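Local structure of ribose-phosphate pyrophosphokinase (Thermus thermophilus, 7PN0) at residues Q63-L66 with M67-L70; A151-F154 with A155-D159; A167-A170 with G171-K174; V252-A255 with L256-A260; I294-H298 with R299-V303. The protein probably catalyses transfer of the pyrophosphate group of ATP to ribose 5-phosphate, making phosphoribosyl pyrophosphate, and is captured here with bound ADP. All coordinates share one frame; numbering follows the deposited sequence.

Contact 1: Q63-L66 with M67-L70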
# COMPACT_ATOMS: atom_id res chain seq x y z
N GLN A 63 -26.06 -3.86 6.51
CA GLN A 63 -24.69 -4.02 7.05
C GLN A 63 -24.33 -5.50 7.08
O GLN A 63 -23.18 -5.84 6.86
CB GLN A 63 -24.57 -3.32 8.39
CG GLN A 63 -24.19 -1.85 8.28
CD GLN A 63 -25.25 -1.06 7.56
OE1 GLN A 63 -26.32 -0.78 8.10
NE2 GLN A 63 -24.97 -0.69 6.33
N ASP A 64 -25.29 -6.38 7.33
CA ASP A 64 -25.03 -7.83 7.24
C ASP A 64 -24.69 -8.16 5.79
O ASP A 64 -23.80 -8.98 5.57
CB ASP A 64 -26.20 -8.68 7.72
CG ASP A 64 -26.43 -8.78 9.21
OD1 ASP A 64 -25.49 -8.54 10.00
OD2 ASP A 64 -27.59 -9.13 9.58
N HIS A 65 -25.35 -7.53 4.81
CA HIS A 65 -25.07 -7.86 3.39
C HIS A 65 -23.70 -7.30 2.99
O HIS A 65 -22.99 -7.96 2.23
CB HIS A 65 -26.20 -7.34 2.52
CG HIS A 65 -27.46 -8.10 2.69
ND1 HIS A 65 -27.48 -9.45 2.99
CD2 HIS A 65 -28.74 -7.73 2.50
CE1 HIS A 65 -28.74 -9.88 2.99
NE2 HIS A 65 -29.53 -8.84 2.78
N LEU A 66 -23.35 -6.10 3.45
CA LEU A 66 -22.00 -5.50 3.22
C LEU A 66 -20.94 -6.44 3.80
O LEU A 66 -20.00 -6.78 3.09
CB LEU A 66 -21.89 -4.12 3.88
CG LEU A 66 -20.49 -3.51 3.90
CD1 LEU A 66 -19.88 -3.49 2.51
CD2 LEU A 66 -20.51 -2.11 4.54
N MET A 67 -21.09 -6.85 5.06
CA MET A 67 -20.06 -7.70 5.72
C MET A 67 -20.01 -9.06 5.01
O MET A 67 -18.91 -9.57 4.78
CB MET A 67 -20.39 -7.90 7.21
CG MET A 67 -19.36 -8.73 7.92
SD MET A 67 -17.75 -7.92 7.73
CE MET A 67 -16.79 -8.79 8.95
N GLU A 68 -21.16 -9.68 4.71
CA GLU A 68 -21.18 -10.96 3.96
C GLU A 68 -20.37 -10.81 2.67
O GLU A 68 -19.60 -11.74 2.33
CB GLU A 68 -22.62 -11.44 3.71
CG GLU A 68 -22.66 -12.77 2.98
CD GLU A 68 -24.04 -13.22 2.54
OE1 GLU A 68 -24.91 -12.36 2.35
OE2 GLU A 68 -24.23 -14.44 2.40
N LEU A 69 -20.59 -9.74 1.91
CA LEU A 69 -19.85 -9.50 0.64
C LEU A 69 -18.35 -9.39 0.95
O LEU A 69 -17.55 -10.06 0.21
CB LEU A 69 -20.36 -8.22 -0.04
CG LEU A 69 -19.68 -7.81 -1.37
CD1 LEU A 69 -19.70 -8.90 -2.42
CD2 LEU A 69 -20.32 -6.54 -1.91
N LEU A 70 -17.94 -8.54 1.90
CA LEU A 70 -16.51 -8.37 2.27
C LEU A 70 -15.91 -9.74 2.62
O LEU A 70 -14.81 -10.10 2.11
CB LEU A 70 -16.42 -7.39 3.43
CG LEU A 70 -16.81 -5.95 3.11
CD1 LEU A 70 -16.69 -5.08 4.34
CD2 LEU A 70 -15.93 -5.41 1.99
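L66 and L70 meet one turn apart on the buried flank of helix 62-78. L66 has CG anti to the backbone N (chi1 171°) and carries CD1 along the helix to within 4.0 Å of CG of L70. L70 has its CG beside its own backbone N (chi1 -68°), which brings that CG within 3.3 Å of O of L66. That carbonyl takes N of L70 as donor at 3.0 Å, in the carbonyl plane and nearly straight (172°). Helix 107-118 packs against this flank, with I111 touching L66 and L115 touching L69 and L70, while M67 of the second subunit also reaches L66. Cutting L66 back to an alanine is likely to open a gap between L70, I111 and that neighbouring M67. The flank of D64 is looser: partly exposed, it meets the next turn chiefly through its backbone O, which accepts from N of E68 at 2.9 Å, and its carboxylate turns away to a salt bridge with R33. E68 is buried, yet its oxygens are taken up by T31, Q56 and the backbone N of Q9. Hydrocarbon thus seals this beta-alpha-beta helix on one side, and on the other its acids are paid for by partners from other parts of the chain.

Contact 2: A151-F154 with A155-D159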
# COMPACT_ATOMS: atom_id res chain seq x y z
N ALA A 151 -36.51 2.31 -21.24
CA ALA A 151 -37.13 2.84 -22.48
C ALA A 151 -37.96 1.71 -23.17
O ALA A 151 -39.10 1.97 -23.60
CB ALA A 151 -36.05 3.42 -23.36
N ASN A 152 -37.47 0.49 -23.22
CA ASN A 152 -38.21 -0.67 -23.79
C ASN A 152 -39.54 -0.84 -23.05
O ASN A 152 -40.62 -1.01 -23.71
CB ASN A 152 -37.39 -1.95 -23.76
CG ASN A 152 -38.11 -3.10 -24.45
OD1 ASN A 152 -38.19 -3.12 -25.67
ND2 ASN A 152 -38.63 -4.05 -23.68
N TYR A 153 -39.50 -0.82 -21.72
CA TYR A 153 -40.69 -0.97 -20.86
C TYR A 153 -41.74 0.05 -21.33
O TYR A 153 -42.88 -0.34 -21.67
CB TYR A 153 -40.38 -0.72 -19.38
CG TYR A 153 -41.60 -0.38 -18.57
CD1 TYR A 153 -42.58 -1.33 -18.31
CD2 TYR A 153 -41.81 0.90 -18.10
CE1 TYR A 153 -43.70 -1.02 -17.57
CE2 TYR A 153 -42.95 1.24 -17.39
CZ TYR A 153 -43.91 0.27 -17.12
OH TYR A 153 -45.01 0.61 -16.37
N PHE A 154 -41.38 1.33 -21.34
CA PHE A 154 -42.36 2.39 -21.68
C PHE A 154 -42.85 2.16 -23.12
O PHE A 154 -44.06 2.32 -23.36
CB PHE A 154 -41.76 3.79 -21.52
CG PHE A 154 -41.65 4.31 -20.12
CD1 PHE A 154 -42.77 4.54 -19.33
CD2 PHE A 154 -40.40 4.57 -19.57
CE1 PHE A 154 -42.65 5.05 -18.04
CE2 PHE A 154 -40.28 5.06 -18.28
CZ PHE A 154 -41.40 5.31 -17.53
N ALA A 155 -41.97 1.90 -24.07
CA ALA A 155 -42.33 1.67 -25.49
C ALA A 155 -43.37 0.54 -25.56
O ALA A 155 -44.21 0.61 -26.46
CB ALA A 155 -41.14 1.34 -26.36
N THR A 156 -43.34 -0.45 -24.65
CA THR A 156 -44.30 -1.58 -24.71
C THR A 156 -45.56 -1.32 -23.89
O THR A 156 -46.46 -2.19 -23.97
CB THR A 156 -43.68 -2.90 -24.28
OG1 THR A 156 -43.41 -2.85 -22.89
CG2 THR A 156 -42.45 -3.22 -25.09
N ARG A 157 -45.67 -0.23 -23.14
CA ARG A 157 -46.73 -0.06 -22.13
C ARG A 157 -47.62 1.15 -22.40
O ARG A 157 -48.76 1.15 -21.88
CB ARG A 157 -46.17 0.11 -20.71
CG ARG A 157 -46.06 -1.21 -19.96
CD ARG A 157 -47.27 -1.70 -19.16
NE ARG A 157 -48.51 -1.02 -19.45
CZ ARG A 157 -49.61 -1.09 -18.71
NH1 ARG A 157 -49.64 -1.80 -17.60
NH2 ARG A 157 -50.68 -0.42 -19.09
N VAL A 158 -47.10 2.20 -23.03
CA VAL A 158 -47.79 3.52 -23.03
C VAL A 158 -48.02 3.95 -24.48
O VAL A 158 -47.31 3.50 -25.39
CB VAL A 158 -47.06 4.61 -22.22
CG1 VAL A 158 -46.79 4.20 -20.77
CG2 VAL A 158 -45.78 5.06 -22.90
N ASP A 159 -48.99 4.83 -24.61
CA ASP A 159 -49.38 5.53 -25.85
C ASP A 159 -48.31 6.58 -26.18
O ASP A 159 -48.43 7.75 -25.71
CB ASP A 159 -50.75 6.14 -25.63
CG ASP A 159 -51.29 6.81 -26.86
OD1 ASP A 159 -50.73 6.52 -27.99
OD2 ASP A 159 -52.26 7.62 -26.68
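Between A151-F154 and A155-D159 the backbone keeps the alpha pattern (A155 N to A151 O at 2.9 Å, V158 N to F154 O) and adds at its end a tighter i to i+3 bond from R157 N to the same F154 O. The two donors approach F154 O very differently: V158 N lies nearly on the line of the C=O bond, whereas R157 N, at 3.0 Å, sits well above the carbonyl plane. T156 adds a side-chain bond to this last turn. Its OG1, placed between the backbone N and the carbonyl carbon (chi1 69°), folds back onto Y153 O at 2.8 Å, while CG2 brushes N152 O.

The main side-chain meeting is between Y153 and R157. CB of R157 stands over one ring face, toward the rim, and CG comes to 3.4 Å from CE1 of Y153. Bends at chi2 and chi3 then carry the guanidinium on, its plane 66° from that of the ring. Beside them F154 receives CD2 of Y153 over the centre of one ring face, and CG1 of V158 lies at its edge, 4.3 Å from CD1. F154 and V158 look inward, to Y243 and L215 of the sheet, with L179 and L183 of helix 173-183 also against F154.

Both polar ends from the Y153 and R157 pair finish at one acid: E266 accepts a hydrogen bond from Y153 OH and forms a salt bridge with NH1 of R157. The helix is therefore tied to the sheet by apolar packing and by a shared carboxylate, which probably also eases the nearness of R157 to R282.

Contact 3: A167-A170 with G171-K174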
# COMPACT_ATOMS: atom_id res chain seq x y z
N ALA A 167 -39.32 15.78 -15.94
CA ALA A 167 -38.41 15.86 -14.77
C ALA A 167 -39.08 16.68 -13.68
O ALA A 167 -39.48 17.82 -13.94
CB ALA A 167 -37.11 16.47 -15.18
N PRO A 168 -39.27 16.14 -12.46
CA PRO A 168 -39.79 16.92 -11.34
C PRO A 168 -38.75 17.58 -10.42
O PRO A 168 -39.10 18.01 -9.35
CB PRO A 168 -40.52 15.82 -10.56
CG PRO A 168 -39.57 14.66 -10.67
CD PRO A 168 -39.09 14.72 -12.11
N ASP A 169 -37.47 17.52 -10.79
CA ASP A 169 -36.33 18.07 -10.00
C ASP A 169 -35.21 18.34 -10.98
O ASP A 169 -35.05 17.52 -11.89
CB ASP A 169 -35.82 17.09 -8.95
CG ASP A 169 -36.50 17.18 -7.60
OD1 ASP A 169 -36.39 18.26 -6.96
OD2 ASP A 169 -37.09 16.16 -7.16
N ALA A 170 -34.44 19.42 -10.79
CA ALA A 170 -33.33 19.79 -11.70
C ALA A 170 -32.42 18.58 -11.90
O ALA A 170 -32.03 18.38 -13.06
CB ALA A 170 -32.53 20.96 -11.16
N GLY A 171 -32.09 17.84 -10.83
CA GLY A 171 -31.16 16.69 -10.87
C GLY A 171 -31.65 15.55 -11.77
O GLY A 171 -30.81 14.71 -12.12
N ASP A 172 -32.93 15.55 -12.16
CA ASP A 172 -33.60 14.44 -12.89
C ASP A 172 -33.61 14.71 -14.39
O ASP A 172 -33.92 13.77 -15.15
CB ASP A 172 -35.03 14.22 -12.37
CG ASP A 172 -35.14 13.57 -11.00
OD1 ASP A 172 -34.08 13.15 -10.45
OD2 ASP A 172 -36.29 13.52 -10.45
N LEU A 173 -33.20 15.91 -14.82
CA LEU A 173 -33.27 16.37 -16.23
C LEU A 173 -32.39 15.50 -17.15
O LEU A 173 -32.81 15.20 -18.28
CB LEU A 173 -32.83 17.84 -16.26
CG LEU A 173 -33.79 18.90 -16.80
CD1 LEU A 173 -35.19 18.41 -17.08
CD2 LEU A 173 -33.83 20.10 -15.87
N LYS A 174 -31.20 15.12 -16.71
CA LYS A 174 -30.24 14.40 -17.59
C LYS A 174 -30.79 13.00 -17.93
O LYS A 174 -30.79 12.60 -19.14
CB LYS A 174 -28.88 14.30 -16.90
CG LYS A 174 -27.77 13.73 -17.78
CD LYS A 174 -26.50 13.36 -17.02
CE LYS A 174 -26.03 14.42 -16.04
NZ LYS A 174 -25.54 15.64 -16.73
O HOH W 1 -30.04 17.03 -14.65
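G171 passes close to D169, its N 3.2 Å from D169 O but at too poor an angle to bond. It is exposed, and a bound ADP lies nearby. D172 comes next and closes the turn: its N donates to D169 O at 2.9 Å, from well above the carbonyl plane. Its CG is set beside the backbone N (chi1 -73°), which brings OD2 against the ring of P168, 3.5 Å from both CG and CD of that proline. The same OD2 stands 4.3 Å from OD2 of D169, and D218 brings a third carboxylate close to OD1 of D172, so negative charge gathers here. L173 donates its N to A170 O over a longer 3.3 Å, and its CD1 presses on CB of A167 at 3.3 Å, tighter than ordinary carbon contact. F189 of the neighbouring strand also touches L173, and D191 of the third subunit packs on it. K174 joins only through water: its N donates to a molecule that in turn donates to A170 O at 2.9 Å. The turn carries strand 163-167 into helix 173-183, and the Pro-Asp-Ala-Gly run is characteristic of the strand-to-helix loop of PRPP synthases, a loop that in relatives is the pyrophosphate-binding (PP) loop of the active site.

Contact 4: V252-A255 with L256-A260. With SO4 (sulfate ion), chain G.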
# COMPACT_ATOMS: atom_id res chain seq x y z
N VAL A 252 -38.94 0.85 0.57
CA VAL A 252 -38.82 0.78 2.04
C VAL A 252 -39.86 1.71 2.69
O VAL A 252 -40.39 2.62 2.01
CB VAL A 252 -37.38 1.06 2.49
CG1 VAL A 252 -36.47 -0.09 2.12
CG2 VAL A 252 -36.85 2.38 1.94
N GLY A 253 -40.14 1.46 3.97
CA GLY A 253 -41.06 2.26 4.81
C GLY A 253 -42.44 2.37 4.14
O GLY A 253 -43.04 1.37 3.78
N PRO A 254 -42.93 3.60 3.87
CA PRO A 254 -44.29 3.79 3.35
C PRO A 254 -44.43 3.63 1.83
O PRO A 254 -45.50 3.94 1.31
CB PRO A 254 -44.57 5.26 3.74
CG PRO A 254 -43.21 5.92 3.62
CD PRO A 254 -42.20 4.87 4.05
N ALA A 255 -43.38 3.21 1.11
CA ALA A 255 -43.39 3.23 -0.37
C ALA A 255 -44.65 2.51 -0.93
O ALA A 255 -45.29 3.07 -1.83
CB ALA A 255 -42.13 2.61 -0.90
N LEU A 256 -44.92 1.30 -0.50
CA LEU A 256 -45.98 0.45 -1.12
C LEU A 256 -47.36 1.10 -0.88
O LEU A 256 -48.13 1.25 -1.86
CB LEU A 256 -45.91 -0.97 -0.54
CG LEU A 256 -45.14 -1.98 -1.39
CD1 LEU A 256 -45.99 -2.39 -2.57
CD2 LEU A 256 -43.82 -1.44 -1.88
N ASP A 257 -47.62 1.52 0.35
CA ASP A 257 -48.86 2.25 0.76
C ASP A 257 -49.01 3.52 -0.07
O ASP A 257 -50.13 3.83 -0.49
CB ASP A 257 -48.87 2.60 2.25
CG ASP A 257 -48.95 1.44 3.23
OD1 ASP A 257 -49.27 0.30 2.83
OD2 ASP A 257 -48.67 1.67 4.39
N ARG A 258 -47.92 4.27 -0.27
CA ARG A 258 -47.93 5.58 -0.96
C ARG A 258 -48.26 5.37 -2.44
O ARG A 258 -49.07 6.12 -3.00
CB ARG A 258 -46.57 6.26 -0.79
CG ARG A 258 -46.39 6.97 0.54
CD ARG A 258 -45.01 7.57 0.62
NE ARG A 258 -44.83 8.42 1.77
CZ ARG A 258 -43.70 9.05 2.09
NH1 ARG A 258 -43.64 9.80 3.18
NH2 ARG A 258 -42.61 8.88 1.35
N ILE A 259 -47.63 4.37 -3.06
CA ILE A 259 -47.89 3.99 -4.47
C ILE A 259 -49.34 3.53 -4.64
O ILE A 259 -49.94 3.95 -5.61
CB ILE A 259 -46.87 2.93 -4.90
CG1 ILE A 259 -45.47 3.54 -4.95
CG2 ILE A 259 -47.26 2.30 -6.23
CD1 ILE A 259 -44.37 2.51 -5.11
N ALA A 260 -49.88 2.71 -3.74
CA ALA A 260 -51.30 2.25 -3.80
C ALA A 260 -52.24 3.46 -3.73
O ALA A 260 -53.21 3.47 -4.46
CB ALA A 260 -51.59 1.28 -2.70
S SO4 G . -39.93 10.83 2.80
O1 SO4 G . -40.34 11.06 1.45
O2 SO4 G . -39.01 9.75 2.88
O3 SO4 G . -39.32 12.03 3.28
O4 SO4 G . -41.08 10.50 3.61
O HOH W 2 -45.85 0.80 2.78
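P254, N-cap residue of helix 255-261 and third residue of a type II' beta turn (V252-A255), lies alongside R258 one turn on. The turn starts at V252, whose O accepts from N of A255 at 3.2 Å; the backbone here is also bonded to S222. G253 follows with positive phi (55°), which favours glycine, and its O receives a hydrogen bond from a water that accepts in turn from N of D257. P254 meets R258 twice. Its O takes N of R258 at 2.9 Å, nearly along the C=O axis, and the CB-CG edge of its tilted ring meets the arginine's guanidinium, with CG 3.4 Å above the centre of one face. A255 is buried against A224; its O accepts from N of I259 at 2.9 Å and is met as well by CG1 of that isoleucine, while L256 and I259 both reach L281 of the edge strand.

The chain of R258 is extended from CG to NE, which carries the guanidinium past P254 to the sulfate. NH2 is also bonded to T223 O, and T223 OG1 holds the same ion. T223 belongs to the loop that in relatives holds the 5-phosphate of ribose 5-phosphate, so the sulfate, probably from the crystallisation liquor, may mimic that phosphate. At the guanidinium edge NH1 donates to O4 at 2.7 Å, and NH2 to O1 at 3.1 Å.

Contact 5: I294-H298 with R299-V303. With SO4 (sulfate ion), chain E.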
# COMPACT_ATOMS: atom_id res chain seq x y z
N ILE A 294 -21.07 -10.16 -17.45
CA ILE A 294 -20.15 -11.11 -16.78
C ILE A 294 -19.48 -11.94 -17.88
O ILE A 294 -18.23 -12.09 -17.82
CB ILE A 294 -20.85 -11.93 -15.69
CG1 ILE A 294 -21.21 -11.04 -14.50
CG2 ILE A 294 -20.03 -13.13 -15.27
CD1 ILE A 294 -22.22 -11.66 -13.54
N TRP A 295 -20.25 -12.46 -18.84
CA TRP A 295 -19.68 -13.27 -19.96
C TRP A 295 -18.56 -12.46 -20.63
O TRP A 295 -17.45 -12.99 -20.84
CB TRP A 295 -20.79 -13.69 -20.93
CG TRP A 295 -20.25 -14.53 -22.05
CD1 TRP A 295 -20.21 -14.21 -23.37
CD2 TRP A 295 -19.65 -15.83 -21.91
NE1 TRP A 295 -19.63 -15.24 -24.08
CE2 TRP A 295 -19.24 -16.22 -23.21
CE3 TRP A 295 -19.37 -16.67 -20.82
CZ2 TRP A 295 -18.58 -17.43 -23.43
CZ3 TRP A 295 -18.70 -17.86 -21.05
CH2 TRP A 295 -18.33 -18.24 -22.34
N ARG A 296 -18.80 -11.19 -20.88
CA ARG A 296 -17.85 -10.34 -21.63
C ARG A 296 -16.66 -9.96 -20.75
O ARG A 296 -15.55 -9.99 -21.25
CB ARG A 296 -18.59 -9.11 -22.13
CG ARG A 296 -19.57 -9.49 -23.22
CD ARG A 296 -20.12 -8.31 -23.91
NE ARG A 296 -21.18 -8.77 -24.81
CZ ARG A 296 -21.59 -8.09 -25.85
NH1 ARG A 296 -21.06 -6.91 -26.11
NH2 ARG A 296 -22.55 -8.56 -26.61
N ILE A 297 -16.87 -9.71 -19.46
CA ILE A 297 -15.72 -9.48 -18.54
C ILE A 297 -14.80 -10.70 -18.56
O ILE A 297 -13.61 -10.53 -18.67
CB ILE A 297 -16.24 -9.18 -17.11
CG1 ILE A 297 -16.94 -7.83 -17.05
CG2 ILE A 297 -15.11 -9.23 -16.11
CD1 ILE A 297 -17.92 -7.66 -15.91
N HIS A 298 -15.37 -11.89 -18.37
CA HIS A 298 -14.69 -13.21 -18.38
C HIS A 298 -13.92 -13.45 -19.69
O HIS A 298 -12.78 -13.95 -19.61
CB HIS A 298 -15.69 -14.36 -18.16
CG HIS A 298 -15.01 -15.68 -18.03
ND1 HIS A 298 -15.24 -16.75 -18.94
CD2 HIS A 298 -14.04 -16.09 -17.20
CE1 HIS A 298 -14.47 -17.76 -18.59
NE2 HIS A 298 -13.73 -17.39 -17.54
N ARG A 299 -14.49 -13.11 -20.84
CA ARG A 299 -13.88 -13.44 -22.15
C ARG A 299 -13.08 -12.27 -22.69
O ARG A 299 -12.43 -12.46 -23.72
CB ARG A 299 -14.98 -13.84 -23.12
CG ARG A 299 -15.83 -15.03 -22.69
CD ARG A 299 -15.13 -16.38 -22.73
NE ARG A 299 -14.31 -16.57 -23.93
CZ ARG A 299 -13.16 -17.25 -23.98
NH1 ARG A 299 -12.67 -17.84 -22.90
NH2 ARG A 299 -12.50 -17.33 -25.12
N GLY A 300 -13.11 -11.09 -22.05
CA GLY A 300 -12.40 -9.88 -22.54
C GLY A 300 -13.06 -9.24 -23.75
O GLY A 300 -12.34 -8.71 -24.62
N GLU A 301 -14.39 -9.34 -23.85
CA GLU A 301 -15.20 -8.74 -24.93
C GLU A 301 -15.75 -7.40 -24.43
O GLU A 301 -15.68 -7.09 -23.21
CB GLU A 301 -16.30 -9.71 -25.34
CG GLU A 301 -15.77 -10.99 -25.98
CD GLU A 301 -16.86 -12.04 -26.21
OE1 GLU A 301 -17.98 -11.82 -25.80
OE2 GLU A 301 -16.55 -13.10 -26.76
N SER A 302 -16.35 -6.63 -25.32
CA SER A 302 -16.72 -5.23 -25.04
C SER A 302 -18.00 -5.16 -24.17
O SER A 302 -19.12 -5.44 -24.69
CB SER A 302 -16.88 -4.45 -26.30
OG SER A 302 -17.37 -3.15 -25.99
N VAL A 303 -17.87 -4.80 -22.91
CA VAL A 303 -19.02 -4.46 -22.04
C VAL A 303 -19.64 -3.14 -22.53
O VAL A 303 -20.88 -3.03 -22.56
CB VAL A 303 -18.62 -4.44 -20.55
CG1 VAL A 303 -19.77 -4.04 -19.63
CG2 VAL A 303 -18.06 -5.77 -20.10
S SO4 E . -14.82 -2.24 -23.32
O1 SO4 E . -14.04 -3.39 -23.35
O2 SO4 E . -15.36 -1.96 -24.63
O3 SO4 E . -15.93 -2.40 -22.43
O4 SO4 E . -14.01 -1.10 -22.93
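R296 and E301 close a Schellman motif at the C-terminal end of helix 287-299, with G300 supplying the positive phi (73°) that turns the chain out of the helix. Among the backbone bonds, E301 N donates to R296 O at 2.9 Å, the long link of the motif, and the companion from G300 N to I297 O is weak at 3.5 Å.

The polar side-chain contacts belong mostly to R296. Extended from CG to NE, it sends NH1 to S302 O at 2.8 Å, a nearly straight bond (164°) with the acceptor in the guanidinium plane. NE forms a salt bridge with E292, while the carboxylate of E301 lies nearby but well out of the guanidinium plane, so only charge connects the two. With an alanine in place of R296, S302 O and E292 would probably lose these partners and the exit loop would be tied less firmly to the helix. NE2 of H298 is bonded to R1 O, whereas its buried ND1 has no partner in the model.

Of the apolar contacts, R299 lies along W295 and sets CG over the six-membered ring, a CH-pi contact 3.8 Å from the centroid. On the buried side CG2 of V303 meets CG1 of I297 at 3.8 Å, and R48 of the fourth subunit packs on both residues.

A sulfate, probably from the crystallisation liquor, is shared with S46 and R48 of the fourth subunit and R103 of the third, consistent with the allosteric phosphate site of relatives: S302 OG donates to its O2 at 2.7 Å.

In the fold
Contacts 1 and 5 belong to helices on the five-stranded parallel sheet, and contacts 2, 3 and 4 to elements of the seven-stranded mixed sheet. Contact 1 is the buried one, mid-helix and pressed by a second subunit; the others lie where helices begin or end and are only partly buried. Contacts 3 and 4 introduce helices, each with a water joining loop to helix, and contact 3 lies closer to ADP. Contacts 2 and 5 are helix exits, and both pack an arginine chain on an aromatic ring. Sulfates mark contacts 4 and 5, whose centres are about 38 Å apart on opposite sides of the chain's centre, whereas contact 3 gathers acids.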